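Local coordinates for flagellar biosynthesis protein FlaG (Helicobacter pylori, PDB 6JSX) that probably takes part in building the bacterial flagellum, as a member of the FlaG family of flagellar proteins, at residues I33-V38 and I49-S54; S11-N15 and N26-N30. One frame throughout, in Å; residues are numbered along the deposited sequence.

Contact 1: residues I33-V38 and I49-S54; sequences IKGLVV and IREIPS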
ATOM      1  N   ILE A  33      -4.566 -11.103 -15.449  1.00 79.10           N
ATOM      2  CA  ILE A  33      -3.395 -11.647 -14.766  1.00 79.31           C
ATOM      3  C   ILE A  33      -3.686 -12.208 -13.370  1.00 84.27           C
ATOM      4  O   ILE A  33      -2.766 -12.675 -12.697  1.00 69.71           O
ATOM      5  CB  ILE A  33      -2.239 -10.627 -14.684  1.00 69.63           C
ATOM      6  CG1 ILE A  33      -2.607  -9.442 -13.781  1.00 75.31           C
ATOM      7  CG2 ILE A  33      -1.857 -10.167 -16.063  1.00 76.27           C
ATOM      8  CD1 ILE A  33      -2.031  -9.516 -12.345  1.00 63.61           C
ATOM      9  N   LYS A  34      -4.948 -12.152 -12.943  1.00 88.24           N
ATOM     10  CA  LYS A  34      -5.378 -12.718 -11.658  1.00 67.80           C
ATOM     11  C   LYS A  34      -4.548 -12.209 -10.478  1.00 65.08           C
ATOM     12  O   LYS A  34      -3.880 -12.984  -9.794  1.00 65.76           O
ATOM     13  CB  LYS A  34      -5.349 -14.251 -11.705  1.00 71.00           C
ATOM     14  CG  LYS A  34      -6.248 -14.875 -12.781  1.00 89.49           C
ATOM     15  CD  LYS A  34      -7.718 -14.580 -12.519  1.00 97.41           C
ATOM     16  CE  LYS A  34      -8.623 -15.231 -13.553  1.00106.85           C
ATOM     17  NZ  LYS A  34      -8.815 -16.688 -13.304  1.00119.18           N
ATOM     18  N   GLY A  35      -4.585 -10.902 -10.252  1.00 62.38           N
ATOM     19  CA  GLY A  35      -3.815 -10.301  -9.176  1.00 59.92           C
ATOM     20  C   GLY A  35      -4.217  -8.878  -8.833  1.00 57.22           C
ATOM     21  O   GLY A  35      -5.019  -8.244  -9.518  1.00 68.35           O
ATOM     22  N   LEU A  36      -3.662  -8.370  -7.749  1.00 55.14           N
ATOM     23  CA  LEU A  36      -3.866  -6.980  -7.417  1.00 57.47           C
ATOM     24  C   LEU A  36      -2.807  -6.151  -8.169  1.00 67.55           C
ATOM     25  O   LEU A  36      -1.621  -6.509  -8.214  1.00 53.34           O
ATOM     26  CB  LEU A  36      -3.754  -6.780  -5.900  1.00 58.53           C
ATOM     27  CG  LEU A  36      -4.543  -5.749  -5.055  1.00 64.23           C
ATOM     28  CD1 LEU A  36      -3.566  -5.010  -4.172  1.00 47.49           C
ATOM     29  CD2 LEU A  36      -5.420  -4.755  -5.822  1.00 49.23           C
ATOM     30  N   VAL A  37      -3.234  -5.052  -8.781  1.00 61.25           N
ATOM     31  CA  VAL A  37      -2.281  -4.170  -9.437  1.00 57.23           C
ATOM     32  C   VAL A  37      -2.262  -2.749  -8.863  1.00 57.49           C
ATOM     33  O   VAL A  37      -3.269  -2.040  -8.856  1.00 60.71           O
ATOM     34  CB  VAL A  37      -2.452  -4.159 -10.971  1.00 66.25           C
ATOM     35  CG1 VAL A  37      -1.624  -3.017 -11.591  1.00 54.89           C
ATOM     36  CG2 VAL A  37      -2.091  -5.561 -11.569  1.00 57.05           C
ATOM     37  N   VAL A  38      -1.102  -2.368  -8.345  1.00 59.73           N
ATOM     38  CA  VAL A  38      -0.866  -1.021  -7.860  1.00 66.30           C
ATOM     39  C   VAL A  38      -0.083  -0.257  -8.926  1.00 63.70           C
ATOM     40  O   VAL A  38       0.882  -0.776  -9.493  1.00 60.27           O
ATOM     41  CB  VAL A  38      -0.118  -1.025  -6.501  1.00 61.17           C
ATOM     42  CG1 VAL A  38       0.799  -2.208  -6.409  1.00 66.02           C
ATOM     43  CG2 VAL A  38       0.666   0.270  -6.299  1.00 52.15           C
ATOM     44  N   ILE A  49       4.014  -0.194 -12.978  1.00 78.77           N
ATOM     45  CA  ILE A  49       3.081  -1.065 -12.257  1.00 79.70           C
ATOM     46  C   ILE A  49       3.752  -2.181 -11.457  1.00 68.98           C
ATOM     47  O   ILE A  49       4.848  -2.635 -11.786  1.00 68.83           O
ATOM     48  CB  ILE A  49       2.008  -1.701 -13.193  1.00 79.26           C
ATOM     49  CG1 ILE A  49       2.595  -2.877 -13.969  1.00 74.14           C
ATOM     50  CG2 ILE A  49       1.375  -0.661 -14.116  1.00 58.90           C
ATOM     51  CD1 ILE A  49       1.949  -4.199 -13.634  1.00 70.51           C
ATOM     52  N   ARG A  50       3.069  -2.611 -10.402  1.00 57.46           N
ATOM     53  CA  ARG A  50       3.484  -3.752  -9.610  1.00 54.41           C
ATOM     54  C   ARG A  50       2.281  -4.653  -9.429  1.00 54.31           C
ATOM     55  O   ARG A  50       1.224  -4.200  -9.001  1.00 55.94           O
ATOM     56  CB  ARG A  50       4.007  -3.307  -8.247  1.00 52.42           C
ATOM     57  CG  ARG A  50       5.339  -2.590  -8.304  1.00 62.23           C
ATOM     58  CD  ARG A  50       6.374  -3.363  -9.110  1.00 55.93           C
ATOM     59  NE  ARG A  50       7.701  -2.760  -8.991  1.00 68.79           N
ATOM     60  CZ  ARG A  50       8.284  -1.993  -9.915  1.00 65.80           C
ATOM     61  NH1 ARG A  50       7.677  -1.722 -11.067  1.00 65.64           N
ATOM     62  NH2 ARG A  50       9.495  -1.502  -9.692  1.00 61.56           N
ATOM     63  N   GLU A  51       2.435  -5.922  -9.779  1.00 56.48           N
ATOM     64  CA  GLU A  51       1.352  -6.876  -9.658  1.00 56.91           C
ATOM     65  C   GLU A  51       1.631  -7.795  -8.481  1.00 66.17           C
ATOM     66  O   GLU A  51       2.780  -8.115  -8.177  1.00 61.50           O
ATOM     67  CB  GLU A  51       1.185  -7.670 -10.945  1.00 77.44           C
ATOM     68  CG  GLU A  51       1.079  -9.174 -10.756  1.00 83.05           C
ATOM     69  CD  GLU A  51       1.774  -9.927 -11.866  1.00 97.33           C
ATOM     70  OE1 GLU A  51       2.614  -9.313 -12.562  1.00 93.26           O
ATOM     71  OE2 GLU A  51       1.485 -11.129 -12.046  1.00113.80           O
ATOM     72  N   ILE A  52       0.561  -8.174  -7.794  1.00 65.71           N
ATOM     73  CA  ILE A  52       0.629  -9.099  -6.681  1.00 69.24           C
ATOM     74  C   ILE A  52      -0.507 -10.090  -6.905  1.00 71.08           C
ATOM     75  O   ILE A  52      -1.682  -9.738  -6.763  1.00 69.76           O
ATOM     76  CB  ILE A  52       0.450  -8.354  -5.332  1.00 63.05           C
ATOM     77  CG1 ILE A  52       1.591  -7.356  -5.119  1.00 59.11           C
ATOM     78  CG2 ILE A  52       0.392  -9.328  -4.169  1.00 63.65           C
ATOM     79  CD1 ILE A  52       1.444  -6.489  -3.878  1.00 51.07           C
ATOM     80  N   PRO A  53      -0.161 -11.318  -7.310  1.00 75.80           N
ATOM     81  CA  PRO A  53      -1.200 -12.303  -7.642  1.00 72.56           C
ATOM     82  C   PRO A  53      -2.185 -12.498  -6.507  1.00 65.19           C
ATOM     83  O   PRO A  53      -1.800 -12.358  -5.343  1.00 60.29           O
ATOM     84  CB  PRO A  53      -0.408 -13.591  -7.940  1.00 72.13           C
ATOM     85  CG  PRO A  53       1.039 -13.275  -7.703  1.00 72.31           C
ATOM     86  CD  PRO A  53       1.180 -11.775  -7.707  1.00 78.70           C
ATOM     87  N   SER A  54      -3.435 -12.789  -6.876  1.00 63.52           N
ATOM     88  CA  SER A  54      -4.578 -12.876  -5.959  1.00 61.31           C
ATOM     89  C   SER A  54      -4.251 -13.429  -4.579  1.00 73.88           C
ATOM     90  O   SER A  54      -4.511 -12.784  -3.566  1.00 68.70           O
ATOM     91  CB  SER A  54      -5.701 -13.721  -6.578  1.00 63.66           C
ATOM     92  OG  SER A  54      -6.444 -13.008  -7.550  1.00 68.81           O
TER
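Four backbone hydrogen bonds zip strands 35-38 and 49-53 into the antiparallel arms of a beta hairpin. Leu36 and Ile52 exchange a pair, Leu36 N to Ile52 O at 2.6 Å and Ile52 N to Leu36 O at 2.8 Å. Val38 and Arg50 exchange the next, Val38 N to Arg50 O and Arg50 N to Val38 O, both 3.0 Å. Beyond Pro53, which has no amide hydrogen to give, Ser54 N donates to Lys34 O at 3.0 Å; Ser54 OG adds a weak bond to that oxygen at 3.4 Å and also bonds Tyr29 OH. At the non-hydrogen-bonded pair Gly35-Pro53 the CA atoms close to 3.6 Å, and a CB on Gly35 would clash with Ile52 O. The amide of Val37 points away from strand 49-53 and hydrogen-bonds Ser28 of strand 26-30. Arg50 sends NH1 back to Ile49 O at 3.1 Å, while NH2 forms a salt bridge with Asp24 of the second subunit. Leu36, Val38, Arg50 and Ile52 share one face; Leu36 and Ile52 pack there on Ala57 of helix 54-72. Backbone groups facing across the hairpin thus satisfy one another, while side chains serve helix packing and, through Arg50, the second subunit.

Contact 2: residues S11-N15 and N26-N30; sequences SERLN and NFSYN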
ATOM      1  N   SER A  11     -10.040  -2.566  -3.685  1.00 64.79           N
ATOM      2  CA  SER A  11      -9.441  -1.582  -4.571  1.00 61.68           C
ATOM      3  C   SER A  11     -10.201  -0.259  -4.523  1.00 64.38           C
ATOM      4  O   SER A  11      -9.592   0.800  -4.350  1.00 60.63           O
ATOM      5  CB  SER A  11      -9.346  -2.112  -6.005  1.00 62.91           C
ATOM      6  OG  SER A  11      -8.389  -3.157  -6.100  1.00 59.88           O
ATOM      7  N   GLU A  12     -11.524  -0.321  -4.674  1.00 66.01           N
ATOM      8  CA  GLU A  12     -12.361   0.880  -4.600  1.00 61.82           C
ATOM      9  C   GLU A  12     -12.125   1.645  -3.295  1.00 65.36           C
ATOM     10  O   GLU A  12     -12.001   2.876  -3.293  1.00 66.75           O
ATOM     11  CB  GLU A  12     -13.842   0.524  -4.707  1.00 56.24           C
ATOM     12  CG  GLU A  12     -14.269  -0.045  -6.024  1.00 78.36           C
ATOM     13  CD  GLU A  12     -15.715  -0.490  -5.992  1.00 96.67           C
ATOM     14  OE1 GLU A  12     -16.444  -0.082  -5.056  1.00101.71           O
ATOM     15  OE2 GLU A  12     -16.118  -1.255  -6.893  1.00 98.31           O
ATOM     16  N   ARG A  13     -12.059   0.907  -2.192  1.00 59.70           N
ATOM     17  CA  ARG A  13     -11.874   1.516  -0.888  1.00 61.30           C
ATOM     18  C   ARG A  13     -10.493   2.148  -0.782  1.00 57.57           C
ATOM     19  O   ARG A  13     -10.353   3.286  -0.342  1.00 57.13           O
ATOM     20  CB  ARG A  13     -12.105   0.484   0.215  1.00 71.17           C
ATOM     21  CG  ARG A  13     -13.519  -0.101   0.203  1.00 82.92           C
ATOM     22  CD  ARG A  13     -14.589   0.978   0.357  1.00 94.98           C
ATOM     23  NE  ARG A  13     -15.885   0.523  -0.136  1.00110.64           N
ATOM     24  CZ  ARG A  13     -16.597   1.145  -1.071  1.00124.27           C
ATOM     25  NH1 ARG A  13     -17.764   0.646  -1.457  1.00132.37           N
ATOM     26  NH2 ARG A  13     -16.150   2.268  -1.619  1.00125.39           N
ATOM     27  N   LEU A  14      -9.479   1.405  -1.206  1.00 64.17           N
ATOM     28  CA  LEU A  14      -8.117   1.923  -1.239  1.00 63.52           C
ATOM     29  C   LEU A  14      -8.004   3.187  -2.081  1.00 64.31           C
ATOM     30  O   LEU A  14      -7.401   4.169  -1.651  1.00 59.09           O
ATOM     31  CB  LEU A  14      -7.137   0.851  -1.730  1.00 62.60           C
ATOM     32  CG  LEU A  14      -6.548   0.021  -0.582  1.00 68.60           C
ATOM     33  CD1 LEU A  14      -5.654  -1.103  -1.070  1.00 62.09           C
ATOM     34  CD2 LEU A  14      -5.769   0.932   0.360  1.00 74.88           C
ATOM     35  N   ASN A  15      -8.593   3.159  -3.274  1.00 64.19           N
ATOM     36  CA  ASN A  15      -8.546   4.304  -4.171  1.00 62.91           C
ATOM     37  C   ASN A  15      -9.256   5.526  -3.583  1.00 62.73           C
ATOM     38  O   ASN A  15      -8.774   6.649  -3.726  1.00 59.50           O
ATOM     39  CB  ASN A  15      -9.102   3.956  -5.562  1.00 63.31           C
ATOM     40  CG  ASN A  15      -8.149   3.076  -6.391  1.00 59.28           C
ATOM     41  OD1 ASN A  15      -6.924   3.199  -6.310  1.00 53.20           O
ATOM     42  ND2 ASN A  15      -8.721   2.195  -7.194  1.00 51.07           N
ATOM     43  N   ASN A  26      -2.756   4.087  -7.572  1.00 54.86           N
ATOM     44  CA  ASN A  26      -3.974   3.403  -7.999  1.00 62.04           C
ATOM     45  C   ASN A  26      -4.001   1.892  -7.759  1.00 58.14           C
ATOM     46  O   ASN A  26      -3.006   1.198  -7.934  1.00 51.03           O
ATOM     47  CB  ASN A  26      -4.281   3.702  -9.468  1.00 70.01           C
ATOM     48  CG  ASN A  26      -5.658   3.219  -9.876  1.00 78.59           C
ATOM     49  OD1 ASN A  26      -5.793   2.207 -10.569  1.00 73.13           O
ATOM     50  ND2 ASN A  26      -6.697   3.929  -9.425  1.00 84.24           N
ATOM     51  N   PHE A  27      -5.161   1.387  -7.371  1.00 59.87           N
ATOM     52  CA  PHE A  27      -5.324  -0.038  -7.143  1.00 54.21           C
ATOM     53  C   PHE A  27      -6.424  -0.543  -8.041  1.00 56.11           C
ATOM     54  O   PHE A  27      -7.343   0.199  -8.386  1.00 57.82           O
ATOM     55  CB  PHE A  27      -5.674  -0.311  -5.675  1.00 51.46           C
ATOM     56  CG  PHE A  27      -4.571   0.063  -4.717  1.00 57.99           C
ATOM     57  CD1 PHE A  27      -4.468   1.368  -4.225  1.00 56.87           C
ATOM     58  CD2 PHE A  27      -3.615  -0.882  -4.327  1.00 52.95           C
ATOM     59  CE1 PHE A  27      -3.439   1.729  -3.354  1.00 54.49           C
ATOM     60  CE2 PHE A  27      -2.580  -0.529  -3.450  1.00 49.79           C
ATOM     61  CZ  PHE A  27      -2.495   0.785  -2.961  1.00 51.53           C
ATOM     62  N   SER A  28      -6.316  -1.804  -8.439  1.00 61.26           N
ATOM     63  CA  SER A  28      -7.391  -2.468  -9.169  1.00 67.83           C
ATOM     64  C   SER A  28      -7.157  -3.960  -9.185  1.00 62.81           C
ATOM     65  O   SER A  28      -6.026  -4.415  -9.016  1.00 58.07           O
ATOM     66  CB  SER A  28      -7.450  -1.975 -10.601  1.00 54.82           C
ATOM     67  OG  SER A  28      -6.195  -2.179 -11.183  1.00 54.98           O
ATOM     68  N   TYR A  29      -8.229  -4.718  -9.386  1.00 59.06           N
ATOM     69  CA  TYR A  29      -8.076  -6.134  -9.653  1.00 60.82           C
ATOM     70  C   TYR A  29      -7.974  -6.362 -11.153  1.00 64.14           C
ATOM     71  O   TYR A  29      -8.866  -5.968 -11.907  1.00 70.72           O
ATOM     72  CB  TYR A  29      -9.250  -6.934  -9.100  1.00 57.36           C
ATOM     73  CG  TYR A  29      -9.102  -8.435  -9.290  1.00 69.18           C
ATOM     74  CD1 TYR A  29      -8.251  -9.172  -8.473  1.00 73.00           C
ATOM     75  CD2 TYR A  29      -9.808  -9.115 -10.280  1.00 63.23           C
ATOM     76  CE1 TYR A  29      -8.100 -10.533  -8.631  1.00 60.61           C
ATOM     77  CE2 TYR A  29      -9.676 -10.486 -10.437  1.00 67.07           C
ATOM     78  CZ  TYR A  29      -8.820 -11.194  -9.606  1.00 69.97           C
ATOM     79  OH  TYR A  29      -8.674 -12.566  -9.748  1.00 70.16           O
ATOM     80  N   ASN A  30      -6.887  -6.986 -11.594  1.00 59.53           N
ATOM     81  CA  ASN A  30      -6.826  -7.458 -12.969  1.00 64.40           C
ATOM     82  C   ASN A  30      -7.333  -8.901 -13.060  1.00 68.43           C
ATOM     83  O   ASN A  30      -6.803  -9.804 -12.397  1.00 64.33           O
ATOM     84  CB  ASN A  30      -5.406  -7.342 -13.518  1.00 64.25           C
ATOM     85  CG  ASN A  30      -5.350  -7.468 -15.021  1.00 76.24           C
ATOM     86  OD1 ASN A  30      -5.981  -8.355 -15.602  1.00 72.56           O
ATOM     87  ND2 ASN A  30      -4.599  -6.575 -15.665  1.00 65.94           N
TER
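Helix 11-15 runs nearly antiparallel to strand 26-30, at 172°, with the segment axes 7.2 Å apart at their closest. Ser11 comes first, its CB directed toward the strand. Its OG lies 3.3 Å from Ser28 CA, a van der Waals approach, because the hydroxyl's hydrogen bond is made within the helix, to Leu7 O; this small side chain lets the strand pass close, with Ser11 CA 5.1 Å from Phe27 CA. Glu12 points away and Arg13 likewise takes no part in the contact; Arg13 pairs with Glu16 on the same helix and also packs on Val67 of the second subunit. Leu14 turns back to the strand and sits over the Phe27 ring: its CD1 is 3.8 Å from the ring centroid and just 9° off the normal, a clear CH-pi contact, while Leu14 CB reaches Phe27 CD1 at 3.7 Å. Met18 extends the apolar packing around Phe27 along the helix, and Leu36 and Val38 meet the ring from the neighbouring strand. Asn15 ends the segment with the polar half of the contact. Its carboxamide reads both backbone groups of Phe27, OD1 accepting from Phe27 N and ND2 donating to Phe27 O, each at 2.7 Å. One side chain therefore supplies the donor and the acceptor that an adjoining strand would otherwise offer at this edge of the chain's sheet. The chemistry implies a helix held against its strand in two ways at a single residue, apolar at the Phe27 ring and polar at the Phe27 backbone.

Overall arrangement
From the N terminus, helix 4-21 comes first, and contact 2 closes when the chain returns past the helix end and a short loop to lay strand 26-30 against residues 11-15. A turn then leads into strand 35-41, and contact 1 closes the hairpin when strand 47-53 comes back beside it, just before helix 54-72. The two loops follow in series, neither crossing nor enclosing the other. Their centres are about 10 Å apart and they meet in the sheet, where strand 35-41 is the middle member: Val37 N lies 2.9 Å from Ser28 O. Together they join the first helix, all three strands and the start of the last helix, and both touch the second subunit.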